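Local coordinates for protein truncated hemoglobin from geobacillus stearothermophilus (Geobacillus stearothermophilus, PDB 2BKM) that probably binds and stores or carries oxygen at a haem iron, as a member of the truncated haemoglobin branch of the globin family, at residues 20-24 with 44-49; 78-83 with 120-126. Numbering follows the deposited sequence.

How the contacts relate
Both contacts border the haem, but from opposite faces of the porphyrin, with centres 21 Å apart and nearest atoms about 8 Å apart. Contact 1 is buried: helix 12-29 crosses helix 42-55 with the Tyr-24 ring and Val-20 packed on Ala-45 and on the aliphatic part of Gln-48, while polar groups of the same segments turn to the haem and to the acetate on its iron. Contact 2 lies farther out and is partly buried. It joins the irregular chain entering helix 82-98 to the tail leaving helix 104-120, so backbone groups without helical partners are satisfied there by hydrogen bonds across the segments. The two contacts share no helix; packing dominates the first, backbone hydrogen bonding the second.

Contact 1 of 2, residues 20-24 with 44-49; sequences VEAFY and TAHKQK. Unlike the reference sequence in segment 44-49: His-46 (reference Arg). With HEM (protoporphyrin IX containing Fe), chain D; ACT (acetate ion), chain E.
Two helical segments, 20-24 of helix 12-29 and 44-49 of helix 42-55, cross at 136° with axes 10.0 Å apart at closest approach; Val-20 and Lys-49 are the nearest CA pair, at 6.3 Å. Tyr-24 (chi1 m) lays one ring face over the backbone of Ala-45, with Tyr-24 CE1 3.6 Å from Ala-45 CA and Tyr-24 CD1 3.7 Å from Ala-45 CB; the small alanine lets the flat ring come this close. Val-20 (chi1 t) fills the next gap, its CG1 3.8 Å from Ala-45 CB and its CG2 4.2 Å from Gln-48 CG. Gln-48 (chi1 t, chi2 p) brings OE1 to 3.1 Å from Tyr-24 OH, at the distal pocket of this truncated globin. There Tyr-24 OH donates a very short 2.4 Å hydrogen bond to O of an acetate whose OXT binds the haem iron at 2.1 Å. Apolar surfaces thus pack while Tyr-24 OH turns to the iron ligand and Thr-44 and Lys-47 hold the propionates, consistent with a distal pocket that stabilises bound oxygen.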
loop_
_atom_site.group_PDB
_atom_site.type_symbol
_atom_site.label_atom_id
_atom_site.label_comp_id
_atom_site.label_asym_id
_atom_site.label_seq_id
_atom_site.Cartn_x
_atom_site.Cartn_y
_atom_site.Cartn_z
ATOM N N VAL A 20 -0.639 5.814 5.793
ATOM C CA VAL A 20 -1.448 4.645 6.092
ATOM C C VAL A 20 -2.792 5.029 6.674
ATOM O O VAL A 20 -3.787 4.493 6.277
ATOM C CB VAL A 20 -0.663 3.711 7.041
ATOM C CG1 VAL A 20 -1.581 2.695 7.700
ATOM C CG2 VAL A 20 0.446 3.065 6.268
ATOM N N GLU A 21 -2.782 5.973 7.609
ATOM C CA GLU A 21 -4.031 6.453 8.188
ATOM C C GLU A 21 -4.966 6.965 7.084
ATOM O O GLU A 21 -6.133 6.592 7.020
ATOM C CB GLU A 21 -3.717 7.567 9.183
ATOM C CG GLU A 21 -4.958 8.042 9.922
ATOM C CD GLU A 21 -4.817 9.440 10.544
ATOM O OE1 GLU A 21 -3.754 10.110 10.403
ATOM O OE2 GLU A 21 -5.816 9.877 11.170
ATOM N N ALA A 22 -4.429 7.794 6.184
ATOM C CA ALA A 22 -5.263 8.340 5.145
ATOM C C ALA A 22 -5.743 7.266 4.171
ATOM O O ALA A 22 -6.887 7.268 3.721
ATOM C CB ALA A 22 -4.483 9.438 4.428
ATOM N N PHE A 23 -4.845 6.355 3.850
ATOM C CA PHE A 23 -5.137 5.298 2.917
ATOM C C PHE A 23 -6.322 4.426 3.391
ATOM O O PHE A 23 -7.237 4.153 2.628
ATOM C CB PHE A 23 -3.878 4.468 2.679
ATOM C CG PHE A 23 -4.099 3.320 1.724
ATOM C CD1 PHE A 23 -4.003 2.018 2.195
ATOM C CD2 PHE A 23 -4.432 3.531 0.388
ATOM C CE1 PHE A 23 -4.200 0.951 1.338
ATOM C CE2 PHE A 23 -4.641 2.465 -0.480
ATOM C CZ PHE A 23 -4.525 1.176 -0.011
ATOM N N TYR A 24 -6.275 4.017 4.659
ATOM C CA TYR A 24 -7.335 3.104 5.109
ATOM C C TYR A 24 -8.659 3.793 5.269
ATOM O O TYR A 24 -9.712 3.138 5.131
ATOM C CB TYR A 24 -6.937 2.248 6.306
ATOM C CG TYR A 24 -5.977 1.221 5.813
ATOM C CD1 TYR A 24 -4.629 1.299 6.107
ATOM C CD2 TYR A 24 -6.421 0.213 4.971
ATOM C CE1 TYR A 24 -3.741 0.374 5.585
ATOM C CE2 TYR A 24 -5.561 -0.703 4.441
ATOM C CZ TYR A 24 -4.205 -0.617 4.750
ATOM O OH TYR A 24 -3.316 -1.521 4.219
ATOM N N THR A 44 -4.937 -4.314 9.929
ATOM C CA THR A 44 -4.432 -4.165 8.575
ATOM C C THR A 44 -3.497 -2.970 8.492
ATOM O O THR A 44 -2.437 -3.033 7.870
ATOM C CB THR A 44 -5.604 -3.910 7.627
ATOM O OG1 THR A 44 -6.580 -4.949 7.808
ATOM C CG2 THR A 44 -5.108 -3.897 6.195
ATOM N N ALA A 45 -3.930 -1.864 9.084
ATOM C CA ALA A 45 -3.145 -0.648 9.037
ATOM C C ALA A 45 -1.832 -0.842 9.767
ATOM O O ALA A 45 -0.787 -0.374 9.300
ATOM C CB ALA A 45 -3.914 0.494 9.662
ATOM N N HIS A 46 -1.856 -1.561 10.890
ATOM C CA HIS A 46 -0.632 -1.823 11.608
ATOM C C HIS A 46 0.340 -2.584 10.719
ATOM O O HIS A 46 1.496 -2.243 10.596
ATOM C CB HIS A 46 -0.970 -2.627 12.869
ATOM C CG HIS A 46 0.208 -3.219 13.553
ATOM N ND1 HIS A 46 1.171 -2.458 14.181
ATOM C CD2 HIS A 46 0.565 -4.512 13.739
ATOM C CE1 HIS A 46 2.077 -3.259 14.719
ATOM N NE2 HIS A 46 1.736 -4.508 14.456
ATOM N N LYS A 47 -0.168 -3.606 10.056
ATOM C CA LYS A 47 0.692 -4.432 9.228
ATOM C C LYS A 47 1.218 -3.648 8.051
ATOM O O LYS A 47 2.349 -3.798 7.678
ATOM C CB LYS A 47 -0.091 -5.617 8.689
ATOM C CG LYS A 47 -0.387 -6.690 9.727
ATOM C CD LYS A 47 -1.305 -7.749 9.126
ATOM C CE LYS A 47 -1.463 -8.922 10.072
ATOM N NZ LYS A 47 -2.371 -9.937 9.452
ATOM N N GLN A 48 0.369 -2.809 7.458
ATOM C CA GLN A 48 0.808 -2.034 6.314
ATOM C C GLN A 48 1.845 -0.991 6.694
ATOM O O GLN A 48 2.760 -0.724 5.931
ATOM C CB GLN A 48 -0.396 -1.332 5.701
ATOM C CG GLN A 48 -0.123 -0.667 4.348
ATOM C CD GLN A 48 0.145 -1.691 3.254
ATOM O OE1 GLN A 48 -0.786 -2.034 2.493
ATOM N NE2 GLN A 48 1.365 -2.207 3.177
ATOM N N LYS A 49 1.679 -0.379 7.856
ATOM C CA LYS A 49 2.718 0.537 8.310
ATOM C C LYS A 49 4.057 -0.193 8.423
ATOM O O LYS A 49 5.099 0.286 7.979
ATOM C CB LYS A 49 2.340 1.157 9.636
ATOM C CG LYS A 49 3.420 2.097 10.101
ATOM C CD LYS A 49 3.011 3.051 11.185
ATOM C CE LYS A 49 3.770 4.388 11.041
ATOM N NZ LYS A 49 5.232 4.447 10.581
HETATM C CHA HEM D . -3.354 -7.629 3.109
HETATM C CHB HEM D . -6.236 -6.385 -0.541
HETATM C CHC HEM D . -2.359 -4.637 -2.867
HETATM C CHD HEM D . 0.198 -4.963 1.183
HETATM C C1A HEM D . -4.443 -7.389 2.319
HETATM C C2A HEM D . -5.786 -7.794 2.673
HETATM C C3A HEM D . -6.580 -7.449 1.661
HETATM C C4A HEM D . -5.765 -6.829 0.649
HETATM C CMA HEM D . -8.104 -7.660 1.588
HETATM C CAA HEM D . -6.198 -8.467 3.993
HETATM C CBA HEM D . -6.100 -7.455 5.119
HETATM C CGA HEM D . -6.137 -8.079 6.500
HETATM O O1A HEM D . -6.372 -9.323 6.657
HETATM O O2A HEM D . -5.892 -7.338 7.486
HETATM C C1B HEM D . -5.418 -5.852 -1.494
HETATM C C2B HEM D . -5.833 -5.475 -2.830
HETATM C C3B HEM D . -4.757 -5.027 -3.467
HETATM C C4B HEM D . -3.611 -5.070 -2.591
HETATM C CMB HEM D . -7.269 -5.547 -3.392
HETATM C CAB HEM D . -4.740 -4.514 -4.898
HETATM C CBB HEM D . -3.679 -4.655 -5.702
HETATM C C1C HEM D . -1.344 -4.486 -1.947
HETATM C C2C HEM D . -0.118 -3.754 -2.156
HETATM C C3C HEM D . 0.563 -3.878 -1.009
HETATM C C4C HEM D . -0.211 -4.657 -0.076
HETATM C CMC HEM D . 0.307 -2.991 -3.446
HETATM C CAC HEM D . 1.920 -3.271 -0.614
HETATM C CBC HEM D . 2.739 -2.624 -1.430
HETATM C C1D HEM D . -0.512 -5.740 2.043
HETATM C C2D HEM D . 0.003 -6.199 3.309
HETATM C C3D HEM D . -1.087 -7.029 3.885
HETATM C C4D HEM D . -2.145 -7.030 2.905
HETATM C CMD HEM D . 1.365 -5.861 3.931
HETATM C CAD HEM D . -1.061 -7.747 5.220
HETATM C CBD HEM D . -0.672 -9.214 4.998
HETATM C CGD HEM D . -0.813 -9.899 6.336
HETATM O O1D HEM D . -1.963 -10.267 6.746
HETATM O O2D HEM D . 0.244 -10.003 7.016
HETATM N NA HEM D . -4.476 -6.806 1.070
HETATM N NB HEM D . -4.065 -5.591 -1.405
HETATM N NC HEM D . -1.381 -4.998 -0.673
HETATM N ND HEM D . -1.783 -6.246 1.847
HETATM FE FE HEM D . -2.916 -5.928 0.205
HETATM C C ACT E . -3.589 -3.586 2.157
HETATM O O ACT E . -3.906 -2.399 2.120
HETATM O OXT ACT E . -3.328 -4.093 1.083
HETATM C CH3 ACT E . -3.502 -4.345 3.426
#

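Contact 2 of 2, residues 78-83 with 120-126; sequences FEITPK and MVNTPDH. With HEM (protoporphyrin IX containing Fe), chain D.
Residues 78-81 run extended into helix 82-83 and onward, while 120-126 is the end of a helix followed by irregular chain; their end-to-end directions lie 65° apart. Met-120 sets its CB 4.0 Å from Ile-80 CD1, and its flexible thioether chain brings CG to 3.9 Å from haem CHC. At Val-121 the chain leaves helical angles, and its CG1 packs 3.9 Å from Pro-82 CD. Asn-122 (chi1 p) uses its amide much as a second peptide group: ND2 donates to Phe-78 O (2.9 Å), OD1 accepts from Ile-80 N (2.9 Å), and its own backbone N donates to Ile-80 O (2.8 Å). Thr-123 N adds a weak bond to Ile-80 O (3.2 Å), and Thr-123 OG1 holds Asn-122 OD1 at 2.7 Å. Thr-123 O also receives a CA-H...O contact from Thr-81 CA at 3.4 Å. Past Pro-124, Asp-125 OD2 accepts Lys-83 N at 2.9 Å, a first-turn amide that lacks a helical acceptor. Thr-81 is the N-cap, its OG1 bonded to Arg-84 N, and Pro-82 suits the first turn that follows. With the Phe-78 ring facing haem C3A, this is the globin FG corner, tied to the end of the H helix beside the haem.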
loop_
_atom_site.group_PDB
_atom_site.type_symbol
_atom_site.label_atom_id
_atom_site.label_comp_id
_atom_site.label_asym_id
_atom_site.label_seq_id
_atom_site.Cartn_x
_atom_site.Cartn_y
_atom_site.Cartn_z
ATOM N N PHE A 78 -7.683 -13.595 -1.880
ATOM C CA PHE A 78 -8.694 -12.634 -2.292
ATOM C C PHE A 78 -8.723 -12.563 -3.805
ATOM O O PHE A 78 -7.732 -12.842 -4.489
ATOM C CB PHE A 78 -8.384 -11.207 -1.773
ATOM C CG PHE A 78 -8.013 -11.182 -0.345
ATOM C CD1 PHE A 78 -6.679 -11.027 0.049
ATOM C CD2 PHE A 78 -8.999 -11.367 0.628
ATOM C CE1 PHE A 78 -6.348 -11.033 1.399
ATOM C CE2 PHE A 78 -8.661 -11.366 1.976
ATOM C CZ PHE A 78 -7.353 -11.200 2.339
ATOM N N GLU A 79 -9.862 -12.163 -4.329
ATOM C CA GLU A 79 -9.964 -11.926 -5.764
ATOM C C GLU A 79 -9.469 -10.511 -6.056
ATOM O O GLU A 79 -10.150 -9.514 -5.723
ATOM C CB GLU A 79 -11.420 -12.044 -6.214
ATOM C CG GLU A 79 -11.617 -11.711 -7.677
ATOM C CD GLU A 79 -13.029 -11.933 -8.148
ATOM O OE1 GLU A 79 -13.324 -13.079 -8.543
ATOM O OE2 GLU A 79 -13.802 -10.957 -8.112
ATOM N N ILE A 80 -8.293 -10.428 -6.639
ATOM C CA ILE A 80 -7.697 -9.133 -6.994
ATOM C C ILE A 80 -7.720 -9.032 -8.505
ATOM O O ILE A 80 -6.888 -9.548 -9.227
ATOM C CB ILE A 80 -6.302 -9.020 -6.451
ATOM C CG1 ILE A 80 -6.330 -9.249 -4.927
ATOM C CG2 ILE A 80 -5.735 -7.612 -6.771
ATOM C CD1 ILE A 80 -5.030 -9.026 -4.247
ATOM N N THR A 81 -8.738 -8.360 -8.979
ATOM C CA THR A 81 -8.868 -8.056 -10.391
ATOM C C THR A 81 -8.086 -6.768 -10.706
ATOM O O THR A 81 -7.731 -6.038 -9.792
ATOM C CB THR A 81 -10.310 -7.763 -10.695
ATOM O OG1 THR A 81 -10.731 -6.741 -9.800
ATOM C CG2 THR A 81 -11.185 -9.072 -10.499
ATOM N N PRO A 82 -7.810 -6.518 -11.989
ATOM C CA PRO A 82 -7.233 -5.221 -12.336
ATOM C C PRO A 82 -8.078 -4.059 -11.791
ATOM O O PRO A 82 -7.505 -3.095 -11.260
ATOM C CB PRO A 82 -7.221 -5.251 -13.843
ATOM C CG PRO A 82 -7.008 -6.754 -14.121
ATOM C CD PRO A 82 -7.911 -7.401 -13.158
ATOM N N LYS A 83 -9.405 -4.153 -11.837
ATOM C CA LYS A 83 -10.232 -3.084 -11.311
ATOM C C LYS A 83 -9.935 -2.861 -9.848
ATOM O O LYS A 83 -9.885 -1.718 -9.388
ATOM C CB LYS A 83 -11.716 -3.376 -11.560
ATOM C CG LYS A 83 -12.650 -2.274 -11.097
ATOM C CD LYS A 83 -14.107 -2.600 -11.423
ATOM C CE LYS A 83 -14.983 -1.548 -10.797
ATOM N NZ LYS A 83 -14.858 -0.301 -11.588
ATOM N N MET A 120 0.094 -8.324 -7.584
ATOM C CA MET A 120 -0.930 -8.913 -6.717
ATOM C C MET A 120 -2.121 -9.386 -7.547
ATOM O O MET A 120 -2.860 -10.268 -7.108
ATOM C CB MET A 120 -1.422 -7.914 -5.653
ATOM C CG MET A 120 -0.384 -7.415 -4.667
ATOM S SD MET A 120 0.445 -8.763 -3.836
ATOM C CE MET A 120 1.935 -8.851 -4.765
ATOM N N VAL A 121 -2.357 -8.753 -8.691
ATOM C CA VAL A 121 -3.538 -9.087 -9.498
ATOM C C VAL A 121 -3.545 -10.574 -9.793
ATOM O O VAL A 121 -2.535 -11.126 -10.156
ATOM C CB VAL A 121 -3.516 -8.284 -10.812
ATOM C CG1 VAL A 121 -4.544 -8.797 -11.846
ATOM C CG2 VAL A 121 -3.803 -6.850 -10.486
ATOM N N ASN A 122 -4.705 -11.211 -9.629
ATOM C CA ASN A 122 -4.723 -12.671 -9.698
ATOM C C ASN A 122 -5.975 -13.191 -10.331
ATOM O O ASN A 122 -6.165 -14.396 -10.336
ATOM C CB ASN A 122 -4.494 -13.246 -8.297
ATOM C CG ASN A 122 -5.585 -12.823 -7.311
ATOM O OD1 ASN A 122 -6.724 -12.563 -7.710
ATOM N ND2 ASN A 122 -5.279 -12.768 -6.016
ATOM N N THR A 123 -6.782 -12.327 -10.902
ATOM C CA THR A 123 -8.026 -12.777 -11.490
ATOM C C THR A 123 -8.358 -11.814 -12.619
ATOM O O THR A 123 -8.195 -10.602 -12.464
ATOM C CB THR A 123 -9.136 -12.649 -10.455
ATOM O OG1 THR A 123 -8.816 -13.380 -9.252
ATOM C CG2 THR A 123 -10.472 -13.192 -11.008
ATOM N N PRO A 124 -8.878 -12.322 -13.742
ATOM C CA PRO A 124 -9.324 -11.430 -14.808
ATOM C C PRO A 124 -10.465 -10.528 -14.365
ATOM O O PRO A 124 -11.270 -10.866 -13.514
ATOM C CB PRO A 124 -9.801 -12.388 -15.922
ATOM C CG PRO A 124 -9.051 -13.708 -15.625
ATOM C CD PRO A 124 -9.021 -13.748 -14.123
ATOM N N ASP A 125 -10.553 -9.353 -14.971
ATOM C CA ASP A 125 -11.673 -8.464 -14.666
ATOM C C ASP A 125 -13.022 -9.057 -15.010
ATOM O O ASP A 125 -13.131 -9.856 -15.961
ATOM C CB ASP A 125 -11.541 -7.139 -15.446
ATOM C CG ASP A 125 -10.832 -6.042 -14.661
ATOM O OD1 ASP A 125 -10.221 -5.175 -15.335
ATOM O OD2 ASP A 125 -10.946 -6.026 -13.433
ATOM N N HIS A 126 -14.041 -8.577 -14.301
ATOM C CA HIS A 126 -15.440 -8.882 -14.601
ATOM C C HIS A 126 -15.985 -7.937 -15.639
ATOM O O HIS A 126 -16.102 -6.746 -15.404
ATOM C CB HIS A 126 -16.239 -8.756 -13.331
ATOM C CG HIS A 126 -15.794 -9.733 -12.304
ATOM N ND1 HIS A 126 -15.399 -9.379 -11.031
ATOM C CD2 HIS A 126 -15.651 -11.076 -12.384
ATOM C CE1 HIS A 126 -15.046 -10.468 -10.367
ATOM N NE2 HIS A 126 -15.184 -11.508 -11.167
HETATM C CHA HEM D . -3.354 -7.629 3.109
HETATM C CHB HEM D . -6.236 -6.385 -0.541
HETATM C CHC HEM D . -2.359 -4.637 -2.867
HETATM C CHD HEM D . 0.198 -4.963 1.183
HETATM C C1A HEM D . -4.443 -7.389 2.319
HETATM C C2A HEM D . -5.786 -7.794 2.673
HETATM C C3A HEM D . -6.580 -7.449 1.661
HETATM C C4A HEM D . -5.765 -6.829 0.649
HETATM C CMA HEM D . -8.104 -7.660 1.588
HETATM C CAA HEM D . -6.198 -8.467 3.993
HETATM C CBA HEM D . -6.100 -7.455 5.119
HETATM C CGA HEM D . -6.137 -8.079 6.500
HETATM O O1A HEM D . -6.372 -9.323 6.657
HETATM O O2A HEM D . -5.892 -7.338 7.486
HETATM C C1B HEM D . -5.418 -5.852 -1.494
HETATM C C2B HEM D . -5.833 -5.475 -2.830
HETATM C C3B HEM D . -4.757 -5.027 -3.467
HETATM C C4B HEM D . -3.611 -5.070 -2.591
HETATM C CMB HEM D . -7.269 -5.547 -3.392
HETATM C CAB HEM D . -4.740 -4.514 -4.898
HETATM C CBB HEM D . -3.679 -4.655 -5.702
HETATM C C1C HEM D . -1.344 -4.486 -1.947
HETATM C C2C HEM D . -0.118 -3.754 -2.156
HETATM C C3C HEM D . 0.563 -3.878 -1.009
HETATM C C4C HEM D . -0.211 -4.657 -0.076
HETATM C CMC HEM D . 0.307 -2.991 -3.446
HETATM C CAC HEM D . 1.920 -3.271 -0.614
HETATM C CBC HEM D . 2.739 -2.624 -1.430
HETATM C C1D HEM D . -0.512 -5.740 2.043
HETATM C C2D HEM D . 0.003 -6.199 3.309
HETATM C C3D HEM D . -1.087 -7.029 3.885
HETATM C C4D HEM D . -2.145 -7.030 2.905
HETATM C CMD HEM D . 1.365 -5.861 3.931
HETATM C CAD HEM D . -1.061 -7.747 5.220
HETATM C CBD HEM D . -0.672 -9.214 4.998
HETATM C CGD HEM D . -0.813 -9.899 6.336
HETATM O O1D HEM D . -1.963 -10.267 6.746
HETATM O O2D HEM D . 0.244 -10.003 7.016
HETATM N NA HEM D . -4.476 -6.806 1.070
HETATM N NB HEM D . -4.065 -5.591 -1.405
HETATM N NC HEM D . -1.381 -4.998 -0.673
HETATM N ND HEM D . -1.783 -6.246 1.847
HETATM FE FE HEM D . -2.916 -5.928 0.205
#